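Local coordinates for DUF3298 domain-containing protein (Pseudomonas aeruginosa, PDB 4E72) that is of unknown function but carries a DUF3298 domain and is probably a lipoprotein exported from the cytoplasm, at residues Phe168-His179 and Lys190-Tyr201. Numbering follows the deposited sequence. Where two conformers were deposited one is given.
Sequences FQKTWPFQRTPH and KYDAYSIAPYSY
Thr177 OG1 is gripped three ways: it donates to Lys190 O at 2.7 Å, accepts from a water that also takes the N-H of Asp192, and receives a weak bond from the N-H of His179. Chi1 of -177° sends OG1 to that carbonyl and turns CB and CG2 over one face of the Tyr191 ring, CB in a CH-pi contact, while Ile196 CD1 covers the opposite face. The phenol reaches over to the other segment, and Tyr191 OH donates in the carbonyl plane to Gln175 O at 2.7 Å. On the other side of Thr177, His179 NE2 donates to Asp192 OD2 at 3.2 Å from above the carboxylate plane, and His179 O accepts from Lys190 N. At the far end, just past helix 166-171, Trp172 lays one face on the Ala197-Pro198 backbone, Ala197 CA 4.0 Å from the centroid of its five-membered ring. Its CH2 edge points into the face of Tyr194 in a T-shaped pair. Phe168 turns its edge to Tyr201 likewise, with planes at 61°, and its CE2 touches Pro198 CD. Two waters join the backbones between these ends, one linking Trp172 O with Ile196 O, the other Pro173 O with Ser195 O. Two largely irregular segments, one leading into and one leaving the small antiparallel sheet, are thus joined largely by backbone carbonyls that accept from side chains and water.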
loop_
_atom_site.group_PDB
_atom_site.type_symbol
_atom_site.label_atom_id
_atom_site.label_comp_id
_atom_site.label_asym_id
_atom_site.label_seq_id
_atom_site.Cartn_x
_atom_site.Cartn_y
_atom_site.Cartn_z
ATOM N N PHE A 168 6.954 9.736 23.683
ATOM C CA PHE A 168 6.501 9.318 22.351
ATOM C C PHE A 168 6.864 7.848 22.104
ATOM O O PHE A 168 6.033 7.095 21.588
ATOM C CB PHE A 168 7.140 10.201 21.265
ATOM C CG PHE A 168 6.690 9.900 19.855
ATOM C CD1 PHE A 168 7.304 8.896 19.107
ATOM C CD2 PHE A 168 5.683 10.654 19.252
ATOM C CE1 PHE A 168 6.875 8.608 17.810
ATOM C CE2 PHE A 168 5.285 10.392 17.939
ATOM C CZ PHE A 168 5.869 9.357 17.236
ATOM N N GLN A 169 8.103 7.454 22.444
ATOM C CA GLN A 169 8.624 6.094 22.244
ATOM C C GLN A 169 7.846 5.043 23.053
ATOM O O GLN A 169 7.549 3.983 22.506
ATOM C CB GLN A 169 10.121 6.031 22.563
ATOM C CG GLN A 169 10.966 6.598 21.420
ATOM C CD GLN A 169 12.446 6.610 21.703
ATOM O OE1 GLN A 169 13.014 5.645 22.236
ATOM N NE2 GLN A 169 13.107 7.702 21.323
ATOM N N LYS A 170 7.453 5.363 24.318
ATOM C CA LYS A 170 6.651 4.467 25.163
ATOM C C LYS A 170 5.232 4.353 24.625
ATOM O O LYS A 170 4.633 3.278 24.709
ATOM C CB LYS A 170 6.625 4.925 26.623
ATOM C CG LYS A 170 7.995 4.986 27.315
ATOM C CD LYS A 170 8.774 3.654 27.327
ATOM C CE LYS A 170 10.272 3.855 27.256
ATOM N NZ LYS A 170 10.717 4.348 25.924
ATOM N N THR A 171 4.695 5.455 24.070
ATOM C CA THR A 171 3.339 5.500 23.514
ATOM C C THR A 171 3.287 4.754 22.171
ATOM O O THR A 171 2.298 4.088 21.864
ATOM C CB THR A 171 2.895 6.966 23.371
ATOM O OG1 THR A 171 2.881 7.562 24.666
ATOM C CG2 THR A 171 1.526 7.121 22.737
ATOM N N TRP A 172 4.333 4.900 21.359
ATOM C CA TRP A 172 4.363 4.284 20.048
ATOM C C TRP A 172 5.584 3.390 19.921
ATOM O O TRP A 172 6.557 3.776 19.273
ATOM C CB TRP A 172 4.343 5.358 18.953
ATOM C CG TRP A 172 3.201 6.326 19.059
ATOM C CD1 TRP A 172 3.235 7.585 19.596
ATOM C CD2 TRP A 172 1.855 6.112 18.613
ATOM N NE1 TRP A 172 1.999 8.181 19.485
ATOM C CE2 TRP A 172 1.126 7.292 18.896
ATOM C CE3 TRP A 172 1.180 5.023 18.025
ATOM C CZ2 TRP A 172 -0.238 7.418 18.600
ATOM C CZ3 TRP A 172 -0.168 5.156 17.722
ATOM C CH2 TRP A 172 -0.855 6.348 17.993
ATOM N N PRO A 173 5.569 2.173 20.510
ATOM C CA PRO A 173 6.731 1.287 20.321
ATOM C C PRO A 173 6.808 0.833 18.864
ATOM O O PRO A 173 5.845 0.992 18.101
ATOM C CB PRO A 173 6.457 0.114 21.280
ATOM C CG PRO A 173 4.989 0.085 21.441
ATOM C CD PRO A 173 4.498 1.507 21.287
ATOM N N PHE A 174 7.956 0.298 18.473
ATOM C CA PHE A 174 8.137 -0.245 17.143
ATOM C C PHE A 174 7.165 -1.436 16.959
ATOM O O PHE A 174 6.871 -2.171 17.912
ATOM C CB PHE A 174 9.602 -0.642 16.914
ATOM C CG PHE A 174 9.862 -1.164 15.518
ATOM C CD1 PHE A 174 9.559 -0.392 14.400
ATOM C CD2 PHE A 174 10.336 -2.455 15.319
ATOM C CE1 PHE A 174 9.773 -0.885 13.113
ATOM C CE2 PHE A 174 10.535 -2.950 14.026
ATOM C CZ PHE A 174 10.276 -2.156 12.935
ATOM N N GLN A 175 6.638 -1.567 15.751
ATOM C CA GLN A 175 5.660 -2.582 15.364
ATOM C C GLN A 175 6.003 -3.096 13.988
ATOM O O GLN A 175 6.639 -2.370 13.226
ATOM C CB GLN A 175 4.252 -1.923 15.337
ATOM C CG GLN A 175 3.089 -2.862 15.624
ATOM C CD GLN A 175 1.749 -2.299 15.205
ATOM O OE1 GLN A 175 1.365 -1.179 15.566
ATOM N NE2 GLN A 175 0.981 -3.093 14.472
ATOM N N ARG A 176 5.562 -4.311 13.634
ATOM C CA ARG A 176 5.775 -4.797 12.272
ATOM C C ARG A 176 4.732 -4.142 11.371
ATOM O O ARG A 176 3.751 -3.577 11.859
ATOM C CB ARG A 176 5.648 -6.334 12.182
ATOM C CG ARG A 176 6.774 -7.148 12.825
ATOM C CD ARG A 176 6.451 -8.620 12.645
ATOM N NE ARG A 176 7.427 -9.500 13.281
ATOM C CZ ARG A 176 7.545 -10.795 13.011
ATOM N NH1 ARG A 176 6.736 -11.374 12.129
ATOM N NH2 ARG A 176 8.480 -11.521 13.611
ATOM N N THR A 177 4.900 -4.275 10.065
ATOM C CA THR A 177 3.924 -3.777 9.112
ATOM C C THR A 177 3.727 -4.819 8.017
ATOM O O THR A 177 4.705 -5.440 7.641
ATOM C CB THR A 177 4.315 -2.378 8.540
ATOM O OG1 THR A 177 3.266 -1.938 7.667
ATOM C CG2 THR A 177 5.677 -2.366 7.793
ATOM N N PRO A 178 2.497 -5.043 7.491
ATOM C CA PRO A 178 2.357 -5.958 6.342
ATOM C C PRO A 178 2.820 -5.325 5.010
ATOM O O PRO A 178 2.931 -6.059 4.031
ATOM C CB PRO A 178 0.848 -6.246 6.282
ATOM C CG PRO A 178 0.206 -5.311 7.195
ATOM C CD PRO A 178 1.204 -4.415 7.838
ATOM N N HIS A 179 3.084 -3.989 4.956
ATOM C CA HIS A 179 3.383 -3.243 3.711
ATOM C C HIS A 179 4.861 -2.972 3.526
ATOM O O HIS A 179 5.426 -2.024 4.082
ATOM C CB HIS A 179 2.601 -1.908 3.662
ATOM C CG HIS A 179 1.225 -1.965 4.276
ATOM N ND1 HIS A 179 0.271 -2.887 3.844
ATOM C CD2 HIS A 179 0.671 -1.169 5.217
ATOM C CE1 HIS A 179 -0.813 -2.644 4.554
ATOM N NE2 HIS A 179 -0.644 -1.586 5.362
ATOM N N LYS A 190 6.111 0.746 4.892
ATOM C CA LYS A 190 5.063 1.750 5.014
ATOM C C LYS A 190 4.057 1.333 6.101
ATOM O O LYS A 190 3.569 0.203 6.103
ATOM C CB LYS A 190 4.382 1.957 3.649
ATOM C CG LYS A 190 3.154 2.846 3.683
ATOM C CD LYS A 190 3.481 4.267 3.424
ATOM C CE LYS A 190 2.782 4.771 2.194
ATOM N NZ LYS A 190 3.001 6.225 2.037
ATOM N N TYR A 191 3.751 2.269 7.009
ATOM C CA TYR A 191 2.894 2.039 8.161
ATOM C C TYR A 191 1.531 2.657 8.017
ATOM O O TYR A 191 1.378 3.765 7.501
ATOM C CB TYR A 191 3.568 2.572 9.449
ATOM C CG TYR A 191 4.640 1.610 9.891
ATOM C CD1 TYR A 191 5.838 1.496 9.184
ATOM C CD2 TYR A 191 4.417 0.722 10.942
ATOM C CE1 TYR A 191 6.798 0.555 9.532
ATOM C CE2 TYR A 191 5.372 -0.226 11.297
ATOM C CZ TYR A 191 6.549 -0.328 10.571
ATOM O OH TYR A 191 7.479 -1.302 10.873
ATOM N N ASP A 192 0.534 1.930 8.514
ATOM C CA ASP A 192 -0.820 2.437 8.579
ATOM C C ASP A 192 -0.818 3.594 9.554
ATOM O O ASP A 192 0.011 3.631 10.477
ATOM C CB ASP A 192 -1.792 1.329 9.021
ATOM C CG ASP A 192 -2.161 0.379 7.884
ATOM O OD1 ASP A 192 -2.600 0.875 6.803
ATOM O OD2 ASP A 192 -2.075 -0.859 8.088
ATOM N N ALA A 193 -1.717 4.547 9.343
ATOM C CA ALA A 193 -1.886 5.675 10.260
ATOM C C ALA A 193 -2.212 5.123 11.654
ATOM O O ALA A 193 -2.861 4.079 11.755
ATOM C CB ALA A 193 -3.020 6.565 9.765
ATOM N N TYR A 194 -1.699 5.761 12.707
ATOM C CA TYR A 194 -1.990 5.387 14.084
ATOM C C TYR A 194 -1.414 4.016 14.490
ATOM O O TYR A 194 -1.977 3.383 15.371
ATOM C CB TYR A 194 -3.531 5.403 14.292
ATOM C CG TYR A 194 -3.984 5.791 15.677
ATOM C CD1 TYR A 194 -3.804 7.089 16.153
ATOM C CD2 TYR A 194 -4.680 4.891 16.478
ATOM C CE1 TYR A 194 -4.282 7.472 17.404
ATOM C CE2 TYR A 194 -5.191 5.271 17.716
ATOM C CZ TYR A 194 -4.964 6.554 18.188
ATOM O OH TYR A 194 -5.390 6.907 19.442
ATOM N N SER A 195 -0.277 3.570 13.904
ATOM C CA SER A 195 0.323 2.295 14.315
ATOM C C SER A 195 1.632 2.530 15.064
ATOM O O SER A 195 1.838 1.901 16.094
ATOM C CB SER A 195 0.547 1.368 13.124
ATOM O OG SER A 195 1.345 1.993 12.141
ATOM N N ILE A 196 2.525 3.417 14.537
ATOM C CA ILE A 196 3.808 3.779 15.148
ATOM C C ILE A 196 3.904 5.308 15.355
ATOM O O ILE A 196 4.959 5.815 15.776
ATOM C CB ILE A 196 5.050 3.225 14.370
ATOM C CG1 ILE A 196 5.095 3.716 12.881
ATOM C CG2 ILE A 196 5.172 1.690 14.530
ATOM C CD1 ILE A 196 6.489 3.747 12.244
ATOM N N ALA A 197 2.807 6.044 15.077
ATOM C CA ALA A 197 2.779 7.508 15.230
ATOM C C ALA A 197 1.359 8.021 15.203
ATOM O O ALA A 197 0.527 7.366 14.596
ATOM C CB ALA A 197 3.583 8.166 14.106
ATOM N N PRO A 198 1.070 9.247 15.698
ATOM C CA PRO A 198 -0.304 9.790 15.554
ATOM C C PRO A 198 -0.616 10.091 14.089
ATOM O O PRO A 198 0.300 10.120 13.258
ATOM C CB PRO A 198 -0.278 11.093 16.386
ATOM C CG PRO A 198 0.962 11.034 17.204
ATOM C CD PRO A 198 1.948 10.182 16.436
ATOM N N TYR A 199 -1.893 10.344 13.774
ATOM C CA TYR A 199 -2.386 10.675 12.419
ATOM C C TYR A 199 -1.657 11.861 11.784
ATOM O O TYR A 199 -1.501 11.872 10.572
ATOM C CB TYR A 199 -3.886 10.979 12.459
ATOM C CG TYR A 199 -4.768 9.796 12.131
ATOM C CD1 TYR A 199 -5.041 8.820 13.083
ATOM C CD2 TYR A 199 -5.387 9.688 10.889
ATOM C CE1 TYR A 199 -5.833 7.712 12.778
ATOM C CE2 TYR A 199 -6.218 8.605 10.585
ATOM C CZ TYR A 199 -6.425 7.609 11.527
ATOM O OH TYR A 199 -7.238 6.534 11.240
ATOM N N SER A 200 -1.203 12.850 12.584
ATOM C CA SER A 200 -0.438 14.002 12.078
ATOM C C SER A 200 0.827 13.571 11.287
ATOM O O SER A 200 1.223 14.277 10.359
ATOM C CB SER A 200 -0.031 14.920 13.219
ATOM O OG SER A 200 0.768 14.223 14.160
ATOM N N TYR A 201 1.434 12.410 11.629
ATOM C CA TYR A 201 2.621 11.882 10.918
ATOM C C TYR A 201 2.217 11.074 9.663
ATOM O O TYR A 201 3.081 10.519 8.988
ATOM C CB TYR A 201 3.484 11.019 11.857
ATOM C CG TYR A 201 4.193 11.826 12.924
ATOM C CD1 TYR A 201 3.531 12.218 14.084
ATOM C CD2 TYR A 201 5.515 12.227 12.759
ATOM C CE1 TYR A 201 4.166 12.994 15.054
ATOM C CE2 TYR A 201 6.158 13.019 13.715
ATOM C CZ TYR A 201 5.484 13.384 14.871
ATOM O OH TYR A 201 6.121 14.137 15.831
HETATM O O HOH W 1 7.317 5.244 16.859
HETATM O O HOH W 2 3.024 1.513 18.307
HETATM O O HOH W 3 1.123 -0.718 9.210
#